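Local coordinates for protein beta-galacturonidase (Eisenbergiella tayi, PDB 6NCW) that is a family 2 glycoside hydrolase that acts as a beta-galacturonidase, probably releasing beta-linked galacturonic acid from its conjugates, at residues V186-E189 / S194-V197; C217-C222 / V229-T234; I248-F253 / F319-D324. All blocks are in the same frame, centred on the assembly; numbering follows the deposited sequence.

Contact 1: residues V186-E189 / S194-V197; sequences VEVE and SFAV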
ATOM      1  N   VAL A 186      34.743  25.004 -44.970  1.00 42.97           N
ATOM      2  CA  VAL A 186      34.159  23.957 -44.143  1.00 36.23           C
ATOM      3  C   VAL A 186      33.961  22.725 -45.013  1.00 34.83           C
ATOM      4  O   VAL A 186      33.322  22.799 -46.069  1.00 35.47           O
ATOM      5  CB  VAL A 186      32.837  24.406 -43.498  1.00 36.87           C
ATOM      6  CG1 VAL A 186      32.129  23.215 -42.875  1.00 35.69           C
ATOM      7  CG2 VAL A 186      33.120  25.445 -42.447  1.00 37.22           C
ATOM      8  N   GLU A 187      34.521  21.597 -44.573  1.00 32.84           N
ATOM      9  CA  GLU A 187      34.388  20.324 -45.265  1.00 37.50           C
ATOM     10  C   GLU A 187      33.367  19.442 -44.543  1.00 35.40           C
ATOM     11  O   GLU A 187      33.479  19.216 -43.334  1.00 35.16           O
ATOM     12  CB  GLU A 187      35.738  19.608 -45.350  1.00 34.50           C
ATOM     13  CG  GLU A 187      35.638  18.253 -46.035  1.00 43.67           C
ATOM     14  CD  GLU A 187      36.983  17.593 -46.289  1.00 55.72           C
ATOM     15  OE1 GLU A 187      37.028  16.640 -47.106  1.00 48.82           O
ATOM     16  OE2 GLU A 187      37.985  18.021 -45.669  1.00 59.79           O
ATOM     17  N   VAL A 188      32.403  18.914 -45.295  1.00 36.17           N
ATOM     18  CA  VAL A 188      31.235  18.232 -44.734  1.00 31.80           C
ATOM     19  C   VAL A 188      31.196  16.811 -45.276  1.00 37.29           C
ATOM     20  O   VAL A 188      31.164  16.605 -46.499  1.00 39.62           O
ATOM     21  CB  VAL A 188      29.924  18.967 -45.066  1.00 31.73           C
ATOM     22  CG1 VAL A 188      28.727  18.177 -44.538  1.00 35.20           C
ATOM     23  CG2 VAL A 188      29.925  20.365 -44.503  1.00 25.77           C
ATOM     24  N   GLU A 189      31.190  15.835 -44.371  1.00 31.20           N
ATOM     25  CA  GLU A 189      31.040  14.431 -44.726  1.00 34.72           C
ATOM     26  C   GLU A 189      29.860  13.831 -43.977  1.00 36.44           C
ATOM     27  O   GLU A 189      29.613  14.171 -42.813  1.00 35.50           O
ATOM     28  CB  GLU A 189      32.314  13.649 -44.418  1.00 39.01           C
ATOM     29  CG  GLU A 189      33.550  14.234 -45.105  1.00 44.54           C
ATOM     30  CD  GLU A 189      34.692  13.236 -45.257  1.00 56.14           C
ATOM     31  OE1 GLU A 189      35.555  13.452 -46.147  1.00 64.03           O
ATOM     32  OE2 GLU A 189      34.726  12.241 -44.492  1.00 57.62           O
ATOM     33  N   SER A 194      31.885  11.783 -49.050  1.00 43.28           N
ATOM     34  CA  SER A 194      32.132  13.191 -49.310  1.00 40.33           C
ATOM     35  C   SER A 194      30.820  13.882 -49.644  1.00 37.02           C
ATOM     36  O   SER A 194      29.955  13.312 -50.313  1.00 43.72           O
ATOM     37  CB  SER A 194      33.125  13.347 -50.458  1.00 39.74           C
ATOM     38  OG  SER A 194      34.265  12.555 -50.200  1.00 44.43           O
ATOM     39  N   PHE A 195      30.660  15.114 -49.168  1.00 36.27           N
ATOM     40  CA  PHE A 195      29.401  15.807 -49.403  1.00 37.82           C
ATOM     41  C   PHE A 195      29.627  17.199 -49.982  1.00 37.21           C
ATOM     42  O   PHE A 195      29.110  17.515 -51.057  1.00 40.89           O
ATOM     43  CB  PHE A 195      28.572  15.885 -48.112  1.00 33.21           C
ATOM     44  CG  PHE A 195      27.187  16.403 -48.330  1.00 33.62           C
ATOM     45  CD1 PHE A 195      26.211  15.589 -48.884  1.00 31.82           C
ATOM     46  CD2 PHE A 195      26.862  17.711 -48.008  1.00 30.20           C
ATOM     47  CE1 PHE A 195      24.930  16.070 -49.115  1.00 29.98           C
ATOM     48  CE2 PHE A 195      25.587  18.195 -48.231  1.00 32.96           C
ATOM     49  CZ  PHE A 195      24.619  17.376 -48.782  1.00 29.09           C
ATOM     50  N   ALA A 196      30.389  18.045 -49.296  1.00 32.28           N
ATOM     51  CA  ALA A 196      30.591  19.390 -49.807  1.00 32.22           C
ATOM     52  C   ALA A 196      31.768  20.025 -49.094  1.00 40.35           C
ATOM     53  O   ALA A 196      32.164  19.602 -48.003  1.00 40.51           O
ATOM     54  CB  ALA A 196      29.340  20.260 -49.637  1.00 32.91           C
ATOM     55  N   VAL A 197      32.329  21.041 -49.743  1.00 40.98           N
ATOM     56  CA  VAL A 197      33.297  21.948 -49.141  1.00 40.34           C
ATOM     57  C   VAL A 197      32.781  23.358 -49.381  1.00 42.71           C
ATOM     58  O   VAL A 197      32.631  23.780 -50.534  1.00 44.65           O
ATOM     59  CB  VAL A 197      34.712  21.775 -49.723  1.00 40.62           C
ATOM     60  CG1 VAL A 197      35.683  22.714 -49.026  1.00 43.03           C
ATOM     61  CG2 VAL A 197      35.176  20.331 -49.590  1.00 42.29           C
TER
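Ser194 faces Glu189 across an antiparallel beta hairpin that carries a classic beta bulge, formed by strands 182-190 and 193-202 in the immunoglobulin-like beta-sandwich domain of this family 2 hydrolase. The two short segments run at 163° to each other and their axes approach to 4.7 Å. Ser194 and Glu189 form a non-hydrogen-bonded pair; their polar ends, OG of Ser194 and OE1 of Glu189, stay 4.3 Å apart. Phe195 is the extra residue. Together with Ala196 it stands opposite the single residue Val188, which shifts the register by one, and its psi of -57° departs from the extended values of its neighbours. Both amides turn to one acceptor: Ala196 N lies 3.2 Å from Val188 O, in the carbonyl plane and on a lone pair, whereas the N-H of Phe195 gives the same oxygen only a weak, bent bond. The Phe195 ring leads away from the partner strand because chi1 (-171°) sets CG on the far side of CB from the backbone N; it lies alongside Val188, the two side chains pointing the same way, and its CD2 rests obliquely 4.0 Å from Val188 CG1. Thr212 and Leu215 of strand 207-216 also touch this ring, while Ile172 of strand 165-176 packs on Val188, consistent with this face turning toward the sandwich interior. Ala196 O accepts from Val188 N at 2.8 Å, completing the hydrogen-bonded pair. Val197 then pairs with Glu187 on the face that also bears Glu189 and Ser194. Its CG2 meets the aliphatic part of the extended Glu187 chain at CG, and the C-H of Val197 CA points to the carbonyl of the residue before Glu187, with CA 3.2 Å from Val186 O.

Contact 2: residues C217-C222 / V229-T234; sequences CPWAEC and VLYLIT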
ATOM      1  N   CYS A 217      22.335  11.742 -52.738  1.00 41.08           N
ATOM      2  CA  CYS A 217      22.860  10.848 -51.704  1.00 37.36           C
ATOM      3  C   CYS A 217      22.489   9.419 -52.071  1.00 40.78           C
ATOM      4  O   CYS A 217      21.693   8.770 -51.374  1.00 41.83           O
ATOM      5  CB  CYS A 217      22.317  11.216 -50.324  1.00 38.72           C
ATOM      6  SG  CYS A 217      22.898  12.776 -49.692  1.00 38.02           S
ATOM      7  N   PRO A 218      23.045   8.895 -53.174  1.00 39.96           N
ATOM      8  CA  PRO A 218      22.602   7.579 -53.673  1.00 37.95           C
ATOM      9  C   PRO A 218      22.982   6.428 -52.765  1.00 32.67           C
ATOM     10  O   PRO A 218      22.419   5.334 -52.908  1.00 34.83           O
ATOM     11  CB  PRO A 218      23.305   7.468 -55.034  1.00 40.99           C
ATOM     12  CG  PRO A 218      24.568   8.280 -54.863  1.00 37.87           C
ATOM     13  CD  PRO A 218      24.135   9.460 -53.998  1.00 40.75           C
ATOM     14  N   TRP A 219      23.893   6.648 -51.828  1.00 30.61           N
ATOM     15  CA  TRP A 219      24.292   5.645 -50.849  1.00 40.46           C
ATOM     16  C   TRP A 219      23.370   5.568 -49.626  1.00 40.81           C
ATOM     17  O   TRP A 219      23.600   4.725 -48.750  1.00 39.74           O
ATOM     18  CB  TRP A 219      25.709   5.961 -50.377  1.00 35.57           C
ATOM     19  CG  TRP A 219      25.888   7.415 -50.110  1.00 36.62           C
ATOM     20  CD1 TRP A 219      26.428   8.336 -50.949  1.00 40.72           C
ATOM     21  CD2 TRP A 219      25.494   8.135 -48.928  1.00 46.32           C
ATOM     22  NE1 TRP A 219      26.419   9.579 -50.365  1.00 40.64           N
ATOM     23  CE2 TRP A 219      25.850   9.484 -49.123  1.00 44.10           C
ATOM     24  CE3 TRP A 219      24.893   7.764 -47.716  1.00 38.93           C
ATOM     25  CZ2 TRP A 219      25.615  10.466 -48.162  1.00 41.26           C
ATOM     26  CZ3 TRP A 219      24.658   8.742 -46.764  1.00 36.76           C
ATOM     27  CH2 TRP A 219      25.018  10.075 -46.994  1.00 38.65           C
ATOM     28  N   ALA A 220      22.371   6.439 -49.507  1.00 34.38           N
ATOM     29  CA  ALA A 220      21.681   6.613 -48.234  1.00 37.76           C
ATOM     30  C   ALA A 220      20.558   5.598 -48.089  1.00 33.16           C
ATOM     31  O   ALA A 220      19.803   5.354 -49.034  1.00 35.55           O
ATOM     32  CB  ALA A 220      21.130   8.034 -48.106  1.00 31.85           C
ATOM     33  N   GLU A 221      20.462   4.998 -46.902  1.00 34.67           N
ATOM     34  CA  GLU A 221      19.326   4.156 -46.534  1.00 38.34           C
ATOM     35  C   GLU A 221      18.335   4.921 -45.665  1.00 34.15           C
ATOM     36  O   GLU A 221      18.698   5.861 -44.954  1.00 30.96           O
ATOM     37  CB  GLU A 221      19.780   2.906 -45.781  1.00 37.50           C
ATOM     38  CG  GLU A 221      20.484   1.890 -46.665  1.00 50.80           C
ATOM     39  CD  GLU A 221      21.528   1.103 -45.903  1.00 54.47           C
ATOM     40  OE1 GLU A 221      21.216   0.626 -44.789  1.00 58.10           O
ATOM     41  OE2 GLU A 221      22.665   0.983 -46.409  1.00 60.76           O
ATOM     42  N   CYS A 222      17.080   4.479 -45.715  1.00 30.22           N
ATOM     43  CA  CYS A 222      15.995   5.110 -44.976  1.00 32.89           C
ATOM     44  C   CYS A 222      16.172   4.983 -43.467  1.00 29.03           C
ATOM     45  O   CYS A 222      16.648   3.966 -42.953  1.00 26.86           O
ATOM     46  CB  CYS A 222      14.645   4.487 -45.370  1.00 33.07           C
ATOM     47  SG  CYS A 222      14.171   4.839 -47.086  1.00 63.31           S
ATOM     48  N   VAL A 229      18.174   3.669 -39.391  1.00 28.95           N
ATOM     49  CA  VAL A 229      19.554   3.887 -39.820  1.00 25.97           C
ATOM     50  C   VAL A 229      19.944   5.341 -39.592  1.00 28.44           C
ATOM     51  O   VAL A 229      19.223   6.261 -39.995  1.00 26.22           O
ATOM     52  CB  VAL A 229      19.720   3.510 -41.302  1.00 31.92           C
ATOM     53  CG1 VAL A 229      21.109   3.874 -41.797  1.00 26.95           C
ATOM     54  CG2 VAL A 229      19.409   2.045 -41.517  1.00 28.26           C
ATOM     55  N   LEU A 230      21.092   5.555 -38.949  1.00 20.83           N
ATOM     56  CA  LEU A 230      21.610   6.882 -38.663  1.00 25.56           C
ATOM     57  C   LEU A 230      22.981   7.062 -39.309  1.00 30.80           C
ATOM     58  O   LEU A 230      23.720   6.097 -39.523  1.00 27.52           O
ATOM     59  CB  LEU A 230      21.730   7.131 -37.140  1.00 26.76           C
ATOM     60  CG  LEU A 230      20.446   6.976 -36.321  1.00 23.78           C
ATOM     61  CD1 LEU A 230      20.728   7.073 -34.819  1.00 22.17           C
ATOM     62  CD2 LEU A 230      19.467   8.037 -36.762  1.00 22.61           C
ATOM     63  N   TYR A 231      23.325   8.311 -39.601  1.00 31.11           N
ATOM     64  CA  TYR A 231      24.638   8.656 -40.118  1.00 28.60           C
ATOM     65  C   TYR A 231      25.244   9.786 -39.308  1.00 29.27           C
ATOM     66  O   TYR A 231      24.552  10.741 -38.953  1.00 29.25           O
ATOM     67  CB  TYR A 231      24.563   9.090 -41.579  1.00 29.19           C
ATOM     68  CG  TYR A 231      24.106   8.018 -42.533  1.00 26.73           C
ATOM     69  CD1 TYR A 231      25.018   7.164 -43.125  1.00 31.01           C
ATOM     70  CD2 TYR A 231      22.768   7.870 -42.849  1.00 26.04           C
ATOM     71  CE1 TYR A 231      24.610   6.183 -44.010  1.00 35.42           C
ATOM     72  CE2 TYR A 231      22.340   6.894 -43.728  1.00 31.20           C
ATOM     73  CZ  TYR A 231      23.274   6.056 -44.317  1.00 34.19           C
ATOM     74  OH  TYR A 231      22.873   5.087 -45.202  1.00 33.12           O
ATOM     75  N   LEU A 232      26.549   9.712 -39.066  1.00 29.34           N
ATOM     76  CA  LEU A 232      27.250  10.868 -38.526  1.00 33.26           C
ATOM     77  C   LEU A 232      27.526  11.861 -39.648  1.00 37.58           C
ATOM     78  O   LEU A 232      28.035  11.485 -40.710  1.00 36.91           O
ATOM     79  CB  LEU A 232      28.556  10.447 -37.854  1.00 32.83           C
ATOM     80  CG  LEU A 232      28.415   9.428 -36.727  1.00 34.99           C
ATOM     81  CD1 LEU A 232      29.740   8.755 -36.449  1.00 28.73           C
ATOM     82  CD2 LEU A 232      27.894  10.126 -35.488  1.00 32.64           C
ATOM     83  N   ILE A 233      27.171  13.124 -39.428  1.00 33.87           N
ATOM     84  CA  ILE A 233      27.535  14.208 -40.327  1.00 29.21           C
ATOM     85  C   ILE A 233      28.644  14.991 -39.647  1.00 33.36           C
ATOM     86  O   ILE A 233      28.533  15.347 -38.467  1.00 29.34           O
ATOM     87  CB  ILE A 233      26.331  15.098 -40.705  1.00 28.89           C
ATOM     88  CG1 ILE A 233      26.753  16.186 -41.686  1.00 29.05           C
ATOM     89  CG2 ILE A 233      25.654  15.731 -39.479  1.00 27.74           C
ATOM     90  CD1 ILE A 233      25.582  16.911 -42.329  1.00 30.70           C
ATOM     91  N   THR A 234      29.743  15.208 -40.372  1.00 33.06           N
ATOM     92  CA  THR A 234      30.918  15.878 -39.827  1.00 32.55           C
ATOM     93  C   THR A 234      31.215  17.150 -40.610  1.00 35.74           C
ATOM     94  O   THR A 234      31.222  17.145 -41.847  1.00 32.10           O
ATOM     95  CB  THR A 234      32.135  14.953 -39.850  1.00 36.67           C
ATOM     96  OG1 THR A 234      31.796  13.718 -39.208  1.00 40.68           O
ATOM     97  CG2 THR A 234      33.291  15.594 -39.103  1.00 36.27           C
TER
HETATM   98  O   HOH W   1      25.037   3.465 -46.552  1.00 40.39           O
HETATM   99  O   HOH W   2      19.100   7.041 -42.533  1.00 23.32           O
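Tyr231 and Trp219 meet as a T-shaped aromatic pair. The edge of the indole six-membered ring is directed at one face of the phenol, with centroids 5.2 Å apart and planes at 71°. Trp219 CZ3 makes the nearest approach, 3.8 Å from Tyr231 CE1, and sits above the phenol plane toward its rim. A chi1 of 44° places the indole between the backbone N and the carbonyl carbon of Trp219 and swings it back toward strand 227-238; Ile190 of the hairpin touches both aromatic side chains.

Direct hydrogen bonding comes from the loop backbone. A type I turn, Cys217 to Ala220, delivers the chain to Glu221, whose N-H points at Tyr231 OH (3.0 Å, 166° at the hydrogen), approaching at the edge of the phenol near its plane.

Water bonds supplement this link. One water joins Trp219 O to Tyr231 OH, lying in the plane of the phenol, and gives a weak further bond to Glu221 OE2. A second donates to Glu221 O and to Val229 O, both at 2.7 Å.

Val229 makes van der Waals contacts with oxygen: its CB lies 3.5 Å from Cys222 O and its CG2 4.0 Å from Glu221 OE1.

The contact thus ties an irregular surface loop of the immunoglobulin-like domain to its neighbouring strand largely through one tyrosine, with Val229 and a bridging water at the far end. The edge-to-face pair probably helps fix the lateral position of the phenol, while an amide and a water hold its hydroxyl, so the ring is probably restricted in rotation. No backbone-to-backbone hydrogen bond joins 217-222 to 229-234; a water bridges them instead.

Contact 3: residues I248-F253 / F319-D324; sequences IDRVGF and FLDLCD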
ATOM      1  N   ILE A 248      30.173  17.502 -34.986  1.00 29.57           N
ATOM      2  CA  ILE A 248      29.653  16.220 -35.446  1.00 29.57           C
ATOM      3  C   ILE A 248      28.225  16.074 -34.928  1.00 31.89           C
ATOM      4  O   ILE A 248      27.964  16.325 -33.746  1.00 29.64           O
ATOM      5  CB  ILE A 248      30.533  15.051 -34.969  1.00 30.41           C
ATOM      6  CG1 ILE A 248      32.008  15.305 -35.327  1.00 33.67           C
ATOM      7  CG2 ILE A 248      30.073  13.764 -35.590  1.00 28.54           C
ATOM      8  CD1 ILE A 248      32.978  14.284 -34.725  1.00 26.99           C
ATOM      9  N   ASP A 249      27.302  15.678 -35.809  1.00 31.51           N
ATOM     10  CA  ASP A 249      25.916  15.436 -35.423  1.00 30.17           C
ATOM     11  C   ASP A 249      25.455  14.111 -36.019  1.00 31.01           C
ATOM     12  O   ASP A 249      26.267  13.385 -36.601  1.00 32.39           O
ATOM     13  CB  ASP A 249      25.024  16.602 -35.868  1.00 27.82           C
ATOM     14  CG  ASP A 249      23.916  16.919 -34.848  1.00 36.46           C
ATOM     15  OD1 ASP A 249      23.224  15.973 -34.390  1.00 29.20           O
ATOM     16  OD2 ASP A 249      23.745  18.112 -34.509  1.00 37.89           O
ATOM     17  N   ARG A 250      24.178  13.765 -35.874  1.00 32.30           N
ATOM     18  CA  ARG A 250      23.635  12.549 -36.477  1.00 30.00           C
ATOM     19  C   ARG A 250      22.363  12.853 -37.245  1.00 27.62           C
ATOM     20  O   ARG A 250      21.543  13.664 -36.807  1.00 30.96           O
ATOM     21  CB  ARG A 250      23.328  11.475 -35.442  1.00 29.10           C
ATOM     22  CG  ARG A 250      24.484  10.574 -35.133  1.00 31.94           C
ATOM     23  CD  ARG A 250      24.028   9.292 -34.488  1.00 29.30           C
ATOM     24  NE  ARG A 250      23.047   9.563 -33.440  1.00 33.54           N
ATOM     25  CZ  ARG A 250      22.786   8.742 -32.428  1.00 27.93           C
ATOM     26  NH1 ARG A 250      23.442   7.594 -32.303  1.00 31.58           N
ATOM     27  NH2 ARG A 250      21.870   9.074 -31.539  1.00 28.30           N
ATOM     28  N   VAL A 251      22.185  12.171 -38.375  1.00 26.25           N
ATOM     29  CA  VAL A 251      21.042  12.395 -39.245  1.00 25.39           C
ATOM     30  C   VAL A 251      20.433  11.050 -39.602  1.00 24.57           C
ATOM     31  O   VAL A 251      21.054   9.994 -39.453  1.00 24.37           O
ATOM     32  CB  VAL A 251      21.409  13.177 -40.536  1.00 23.71           C
ATOM     33  CG1 VAL A 251      22.096  14.496 -40.198  1.00 25.80           C
ATOM     34  CG2 VAL A 251      22.281  12.332 -41.444  1.00 25.02           C
ATOM     35  N   GLY A 252      19.180  11.110 -40.028  1.00 25.10           N
ATOM     36  CA  GLY A 252      18.527   9.983 -40.667  1.00 25.22           C
ATOM     37  C   GLY A 252      17.766  10.493 -41.874  1.00 24.65           C
ATOM     38  O   GLY A 252      17.301  11.634 -41.900  1.00 28.50           O
ATOM     39  N   PHE A 253      17.689   9.652 -42.898  1.00 21.54           N
ATOM     40  CA  PHE A 253      17.039  10.009 -44.163  1.00 26.63           C
ATOM     41  C   PHE A 253      15.588   9.538 -44.097  1.00 24.54           C
ATOM     42  O   PHE A 253      15.289   8.366 -44.343  1.00 25.09           O
ATOM     43  CB  PHE A 253      17.777   9.388 -45.354  1.00 26.97           C
ATOM     44  CG  PHE A 253      19.074  10.093 -45.717  1.00 28.87           C
ATOM     45  CD1 PHE A 253      19.114  11.017 -46.756  1.00 29.80           C
ATOM     46  CD2 PHE A 253      20.254   9.823 -45.025  1.00 29.25           C
ATOM     47  CE1 PHE A 253      20.307  11.670 -47.091  1.00 31.20           C
ATOM     48  CE2 PHE A 253      21.444  10.477 -45.349  1.00 26.99           C
ATOM     49  CZ  PHE A 253      21.468  11.400 -46.384  1.00 31.20           C
ATOM     50  N   PHE A 319      17.826  11.890 -24.519  1.00 19.53           N
ATOM     51  CA  PHE A 319      16.612  11.091 -24.700  1.00 20.19           C
ATOM     52  C   PHE A 319      16.236  11.027 -26.176  1.00 21.87           C
ATOM     53  O   PHE A 319      15.916   9.953 -26.700  1.00 20.44           O
ATOM     54  CB  PHE A 319      15.457  11.679 -23.871  1.00 18.71           C
ATOM     55  CG  PHE A 319      14.206  10.820 -23.867  1.00 24.93           C
ATOM     56  CD1 PHE A 319      14.133   9.674 -23.076  1.00 24.31           C
ATOM     57  CD2 PHE A 319      13.116  11.159 -24.646  1.00 16.47           C
ATOM     58  CE1 PHE A 319      12.981   8.874 -23.063  1.00 22.87           C
ATOM     59  CE2 PHE A 319      11.966  10.364 -24.652  1.00 20.08           C
ATOM     60  CZ  PHE A 319      11.902   9.222 -23.856  1.00 21.20           C
ATOM     61  N   LEU A 320      16.281  12.177 -26.860  1.00 21.35           N
ATOM     62  CA  LEU A 320      16.016  12.215 -28.298  1.00 22.48           C
ATOM     63  C   LEU A 320      16.987  11.322 -29.061  1.00 20.94           C
ATOM     64  O   LEU A 320      16.577  10.617 -29.986  1.00 23.54           O
ATOM     65  CB  LEU A 320      16.089  13.659 -28.807  1.00 19.38           C
ATOM     66  CG  LEU A 320      15.092  14.640 -28.166  1.00 20.70           C
ATOM     67  CD1 LEU A 320      15.364  16.075 -28.588  1.00 20.42           C
ATOM     68  CD2 LEU A 320      13.658  14.262 -28.525  1.00 20.53           C
ATOM     69  N   ASP A 321      18.273  11.331 -28.686  1.00 22.40           N
ATOM     70  CA  ASP A 321      19.238  10.395 -29.275  1.00 23.58           C
ATOM     71  C   ASP A 321      18.741   8.959 -29.153  1.00 24.30           C
ATOM     72  O   ASP A 321      18.822   8.178 -30.105  1.00 24.49           O
ATOM     73  CB  ASP A 321      20.616  10.489 -28.599  1.00 21.00           C
ATOM     74  CG  ASP A 321      21.418  11.737 -28.993  1.00 27.57           C
ATOM     75  OD1 ASP A 321      22.401  12.031 -28.266  1.00 25.55           O
ATOM     76  OD2 ASP A 321      21.075  12.426 -29.989  1.00 28.66           O
ATOM     77  N   LEU A 322      18.270   8.581 -27.965  1.00 19.21           N
ATOM     78  CA  LEU A 322      17.824   7.202 -27.775  1.00 21.96           C
ATOM     79  C   LEU A 322      16.569   6.897 -28.585  1.00 18.37           C
ATOM     80  O   LEU A 322      16.356   5.743 -28.982  1.00 18.11           O
ATOM     81  CB  LEU A 322      17.593   6.922 -26.292  1.00 17.73           C
ATOM     82  CG  LEU A 322      18.858   6.858 -25.429  1.00 24.22           C
ATOM     83  CD1 LEU A 322      18.526   7.102 -23.940  1.00 21.01           C
ATOM     84  CD2 LEU A 322      19.577   5.523 -25.607  1.00 19.88           C
ATOM     85  N   CYS A 323      15.729   7.905 -28.842  1.00 18.94           N
ATOM     86  CA  CYS A 323      14.579   7.688 -29.718  1.00 17.11           C
ATOM     87  C   CYS A 323      15.027   7.534 -31.173  1.00 25.22           C
ATOM     88  O   CYS A 323      14.507   6.671 -31.890  1.00 24.85           O
ATOM     89  CB  CYS A 323      13.574   8.838 -29.586  1.00 19.92           C
ATOM     90  SG  CYS A 323      12.728   8.990 -27.948  1.00 23.09           S
ATOM     91  N   ASP A 324      15.978   8.377 -31.622  1.00 21.37           N
ATOM     92  CA  ASP A 324      16.599   8.228 -32.943  1.00 23.92           C
ATOM     93  C   ASP A 324      17.108   6.811 -33.166  1.00 26.75           C
ATOM     94  O   ASP A 324      16.796   6.180 -34.182  1.00 28.22           O
ATOM     95  CB  ASP A 324      17.764   9.210 -33.103  1.00 21.82           C
ATOM     96  CG  ASP A 324      17.325  10.651 -33.120  1.00 22.71           C
ATOM     97  OD1 ASP A 324      16.130  10.918 -33.385  1.00 24.09           O
ATOM     98  OD2 ASP A 324      18.184  11.525 -32.854  1.00 26.48           O
TER
HETATM   99  O   HOH W   3      20.985  11.339 -32.552  1.00 26.60           O
HETATM  100  O   HOH W   4      20.346  13.635 -34.327  1.00 28.97           O
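Arg250 reaches from strand 245-251 of the immunoglobulin-like domain to Asp321 and Asp324 on helix 317-326 of the TIM barrel domain, so the contact is a polar domain interface. The arginine chain runs nearly extended at chi2 and then bends at chi3 (-45°), which brings its terminal NH2 beside the helix. Here NH2 lies 3.5 Å from Asp321 CB and forms a long salt bridge with Asp321 OD2 (3.8 Å). The guanidinium and carboxylate planes stand 81° apart, which rules out a flat, two-pronged pairing. Asp321 turns its carboxylate back beside its own backbone N (chi1 -75°), where OD1 takes a salt bridge from Arg3; Arg250 NH1 forms a salt bridge with Glu325, next along helix 317-326. These stronger partners make the direct Arg250-Asp321 link a secondary one.

Water fills in across the interface. One molecule in the guanidinium plane accepts from Arg250 NH2 and is placed to serve both aspartates, although its protons are contested. Asp324 is also held by His367 and Ser369. Back on the strand, the N-H of Arg250 is bonded to the carboxylate of the preceding residue, 2.8 Å from Asp249 OD1, on that oxygen's anti lone pair.

Overall arrangement
The contacts follow one another along the chain without interleaving and progress from the sandwich toward the barrel. Contacts 1 and 2 have centres about 14 Å apart, contacts 2 and 3 about 12 Å, and contacts 1 and 3 about 20 Å. All three reach one antiparallel sheet in which strand 227-238 lies between strands 182-190 and 245-251. Backbone pairing joins them: Glu189 O meets Thr234 N, and Tyr231 O and Ile233 O meet Val251 N and Asp249 N. Side chains add Phe195 against Cys217 and Leu230 against Arg250. The hairpin is thereby connected, strand by strand, to strand 245-251, whose Arg250 faces helix 317-326, linking the immunoglobulin-like domain with the TIM barrel domain, which contains most of the galacturonate-binding residues.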